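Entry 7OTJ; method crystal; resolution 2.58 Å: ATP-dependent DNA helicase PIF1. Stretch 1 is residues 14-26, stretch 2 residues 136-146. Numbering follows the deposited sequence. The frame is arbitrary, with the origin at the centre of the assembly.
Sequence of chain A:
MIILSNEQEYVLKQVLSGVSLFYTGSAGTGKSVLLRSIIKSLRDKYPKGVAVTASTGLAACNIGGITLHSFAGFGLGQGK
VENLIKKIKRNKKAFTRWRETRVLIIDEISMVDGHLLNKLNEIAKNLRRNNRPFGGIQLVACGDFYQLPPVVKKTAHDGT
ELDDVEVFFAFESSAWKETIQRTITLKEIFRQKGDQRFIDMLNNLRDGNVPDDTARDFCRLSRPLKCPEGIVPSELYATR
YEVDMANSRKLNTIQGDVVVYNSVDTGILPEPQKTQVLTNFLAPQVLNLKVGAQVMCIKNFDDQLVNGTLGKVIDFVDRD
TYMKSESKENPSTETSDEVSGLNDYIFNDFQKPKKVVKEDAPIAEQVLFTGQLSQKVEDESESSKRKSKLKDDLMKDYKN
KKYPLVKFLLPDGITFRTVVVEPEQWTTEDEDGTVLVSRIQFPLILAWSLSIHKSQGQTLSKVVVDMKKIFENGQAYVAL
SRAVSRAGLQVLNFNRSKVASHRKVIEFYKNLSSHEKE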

# COMPACT_ATOMS: atom_id res chain seq x y z
N GLN A 14 19.70 16.24 2.96
CA GLN A 14 19.32 16.43 4.35
C GLN A 14 19.17 15.09 5.07
O GLN A 14 19.63 14.93 6.20
CB GLN A 14 18.02 17.22 4.44
CG GLN A 14 18.06 18.55 3.72
CD GLN A 14 19.06 19.50 4.33
OE1 GLN A 14 19.21 19.55 5.55
NE2 GLN A 14 19.76 20.25 3.50
N VAL A 15 18.53 14.12 4.41
CA VAL A 15 18.33 12.81 5.04
C VAL A 15 19.68 12.17 5.36
O VAL A 15 19.87 11.61 6.44
CB VAL A 15 17.45 11.92 4.16
CG1 VAL A 15 17.32 10.53 4.77
CG2 VAL A 15 16.08 12.55 3.97
N LEU A 16 20.63 12.24 4.42
CA LEU A 16 21.94 11.65 4.65
C LEU A 16 22.75 12.38 5.71
O LEU A 16 23.75 11.84 6.18
CB LEU A 16 22.73 11.61 3.34
CG LEU A 16 22.16 10.76 2.20
CD1 LEU A 16 23.08 10.82 0.99
CD2 LEU A 16 21.93 9.32 2.64
N SER A 17 22.33 13.58 6.11
CA SER A 17 23.00 14.31 7.18
C SER A 17 22.55 13.87 8.57
O SER A 17 23.11 14.34 9.56
CB SER A 17 22.77 15.81 7.02
OG SER A 17 21.43 16.13 7.36
N GLY A 18 21.52 13.02 8.66
CA GLY A 18 21.07 12.44 9.90
C GLY A 18 19.86 13.13 10.51
O GLY A 18 19.34 12.64 11.53
N VAL A 19 19.41 14.24 9.93
CA VAL A 19 18.29 14.98 10.50
C VAL A 19 17.01 14.17 10.36
O VAL A 19 16.71 13.63 9.28
CB VAL A 19 18.16 16.35 9.83
CG1 VAL A 19 17.03 17.14 10.47
CG2 VAL A 19 19.47 17.11 9.91
N SER A 20 16.23 14.11 11.43
CA SER A 20 14.88 13.56 11.36
C SER A 20 13.96 14.58 10.73
O SER A 20 13.90 15.73 11.17
CB SER A 20 14.39 13.17 12.76
OG SER A 20 15.02 11.98 13.20
N LEU A 21 13.27 14.18 9.66
CA LEU A 21 12.51 15.15 8.91
C LEU A 21 11.30 14.51 8.25
O LEU A 21 11.20 13.28 8.12
CB LEU A 21 13.39 15.84 7.86
CG LEU A 21 14.11 15.02 6.78
CD1 LEU A 21 13.17 14.61 5.64
CD2 LEU A 21 15.27 15.84 6.24
N PHE A 22 10.39 15.38 7.82
CA PHE A 22 9.24 15.03 7.01
C PHE A 22 9.32 15.82 5.72
O PHE A 22 9.50 17.04 5.76
CB PHE A 22 7.95 15.33 7.78
CG PHE A 22 6.72 15.45 6.91
CD1 PHE A 22 6.24 14.37 6.18
CD2 PHE A 22 6.01 16.64 6.87
CE1 PHE A 22 5.10 14.49 5.41
CE2 PHE A 22 4.87 16.76 6.11
CZ PHE A 22 4.41 15.68 5.38
N TYR A 23 9.23 15.14 4.59
CA TYR A 23 9.21 15.85 3.32
C TYR A 23 7.92 15.51 2.58
O TYR A 23 7.45 14.37 2.60
CB TYR A 23 10.46 15.58 2.48
CG TYR A 23 10.60 14.22 1.86
CD1 TYR A 23 10.19 13.98 0.55
CD2 TYR A 23 11.20 13.18 2.56
CE1 TYR A 23 10.35 12.74 -0.03
CE2 TYR A 23 11.36 11.93 1.98
CZ TYR A 23 10.94 11.72 0.68
OH TYR A 23 11.09 10.48 0.09
N THR A 24 7.32 16.54 1.99
CA THR A 24 5.98 16.43 1.44
C THR A 24 5.89 17.03 0.04
O THR A 24 6.89 17.47 -0.53
CB THR A 24 4.98 17.11 2.38
OG1 THR A 24 3.65 16.67 2.07
CG2 THR A 24 5.08 18.62 2.28
N GLY A 25 4.68 17.06 -0.51
CA GLY A 25 4.44 17.55 -1.85
C GLY A 25 3.21 16.88 -2.43
O GLY A 25 2.77 15.83 -1.97
N SER A 26 2.68 17.49 -3.50
CA SER A 26 1.44 17.00 -4.09
C SER A 26 1.63 15.59 -4.65
O SER A 26 2.74 15.06 -4.71
CB SER A 26 0.97 17.93 -5.22
OG SER A 26 0.63 19.23 -4.77
N GLY A 136 16.43 7.57 19.54
CA GLY A 136 17.61 7.81 18.73
C GLY A 136 17.46 7.46 17.26
O GLY A 136 18.34 7.81 16.47
N ILE A 137 16.37 6.80 16.87
CA ILE A 137 16.15 6.44 15.48
C ILE A 137 15.89 7.70 14.67
O ILE A 137 15.12 8.57 15.08
CB ILE A 137 14.99 5.44 15.35
CG1 ILE A 137 15.33 4.15 16.10
CG2 ILE A 137 14.68 5.18 13.89
CD1 ILE A 137 14.16 3.18 16.24
N GLN A 138 16.53 7.80 13.51
CA GLN A 138 16.24 8.90 12.60
C GLN A 138 14.90 8.64 11.92
O GLN A 138 14.72 7.63 11.22
CB GLN A 138 17.35 9.06 11.56
CG GLN A 138 17.11 10.19 10.57
CD GLN A 138 18.11 10.19 9.42
OE1 GLN A 138 19.03 9.37 9.38
NE2 GLN A 138 17.94 11.11 8.48
N LEU A 139 13.94 9.54 12.12
CA LEU A 139 12.62 9.40 11.53
C LEU A 139 12.59 10.15 10.20
O LEU A 139 12.95 11.33 10.14
CB LEU A 139 11.55 9.93 12.48
CG LEU A 139 10.10 9.83 12.03
CD1 LEU A 139 9.72 8.37 11.83
CD2 LEU A 139 9.21 10.47 13.07
N VAL A 140 12.18 9.45 9.14
CA VAL A 140 12.03 10.03 7.81
C VAL A 140 10.58 9.80 7.39
O VAL A 140 10.24 8.70 6.93
CB VAL A 140 13.00 9.44 6.79
CG1 VAL A 140 12.74 10.04 5.39
CG2 VAL A 140 14.46 9.65 7.22
N ALA A 141 9.73 10.80 7.58
CA ALA A 141 8.34 10.71 7.19
C ALA A 141 8.15 11.29 5.79
O ALA A 141 8.72 12.32 5.45
CB ALA A 141 7.44 11.46 8.18
N CYS A 142 7.31 10.63 5.00
CA CYS A 142 7.12 10.99 3.61
C CYS A 142 5.66 10.80 3.23
O CYS A 142 5.10 9.72 3.45
CB CYS A 142 8.03 10.14 2.71
SG CYS A 142 7.76 10.35 0.95
N GLY A 143 5.04 11.83 2.68
CA GLY A 143 3.66 11.70 2.25
C GLY A 143 3.02 13.06 2.03
O GLY A 143 3.70 14.07 1.85
N ASP A 144 1.69 13.05 2.06
CA ASP A 144 0.89 14.22 1.68
C ASP A 144 -0.38 14.17 2.51
O ASP A 144 -1.20 13.26 2.32
CB ASP A 144 0.59 14.21 0.18
CG ASP A 144 -0.23 15.41 -0.27
OD1 ASP A 144 -0.37 16.38 0.51
OD2 ASP A 144 -0.75 15.38 -1.41
N PHE A 145 -0.54 15.10 3.45
CA PHE A 145 -1.71 15.06 4.32
C PHE A 145 -3.00 15.51 3.63
O PHE A 145 -4.07 15.34 4.22
CB PHE A 145 -1.46 15.88 5.59
CG PHE A 145 -0.48 15.24 6.55
CD1 PHE A 145 -0.84 14.13 7.30
CD2 PHE A 145 0.80 15.75 6.70
CE1 PHE A 145 0.06 13.54 8.18
CE2 PHE A 145 1.70 15.17 7.58
CZ PHE A 145 1.33 14.06 8.32
N TYR A 146 -2.93 16.06 2.41
CA TYR A 146 -4.14 16.28 1.63
C TYR A 146 -4.69 14.98 1.05
O TYR A 146 -5.78 14.99 0.47
CB TYR A 146 -3.90 17.29 0.50
CG TYR A 146 -3.98 18.73 0.93
CD1 TYR A 146 -5.07 19.20 1.65
CD2 TYR A 146 -2.95 19.63 0.64
CE1 TYR A 146 -5.15 20.52 2.06
CE2 TYR A 146 -3.02 20.95 1.05
CZ TYR A 146 -4.12 21.39 1.76
OH TYR A 146 -4.21 22.70 2.18
O HOH W 1 21.57 9.61 7.78

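The most unusual feature of this contact is the amide of Q138, which ties the end of a helix to the start of a strand. Its NE2 donates to V15 O and to V19 O, each at 2.9 Å, spending both amide hydrogens on carbonyls that flank the turn at G18. An extended side chain, with chi1 and chi2 both t, carries the amide that far, and a water donates to both V15 O (2.9 Å) and Q138 OE1 (3.0 Å). G18 closes the helix in a Schellman motif; its positive phi would jam a CB against the preceding carbonyl, so glycine suits the turn.

Beyond the turn the stretches run as parallel neighbouring strands. S20 begins the ladder with its side chain: L139 N donates to S20 OG at 2.9 Å, a hydroxyl standing in for a backbone acceptor. The backbone then alternates, L21 N to L139 O (2.9 Å), A141 N to L21 O (2.9 Å) and Y23 N to A141 O (3.0 Å). The next rung, G143 N to Y23 O at 3.5 Å, is weak, but T24 OG1 donates to G143 O at 2.6 Å, so a side chain again serves where the ladder loosens.

F22 and A141 share one face of the sheet. The small methyl of A141 leaves room for the ring, with F22 CD1 3.7 Å from A141 CB, and farther along F22 CZ lies 3.5 Å from F145 CE2, the two rings meeting obliquely. L21, Y23, V140 and C142 occupy the other face. There C142 CB sits over the Y23 ring, 4.2 Å from its centroid, while V140 CG1 meets the ring edge 4.1 Å from Y23 CE2. V140 also reaches back to the helix, its CG2 3.9 Å from V15 CG1; branched, apolar valines suit this buried seam. Together the stretches bury 745 Å².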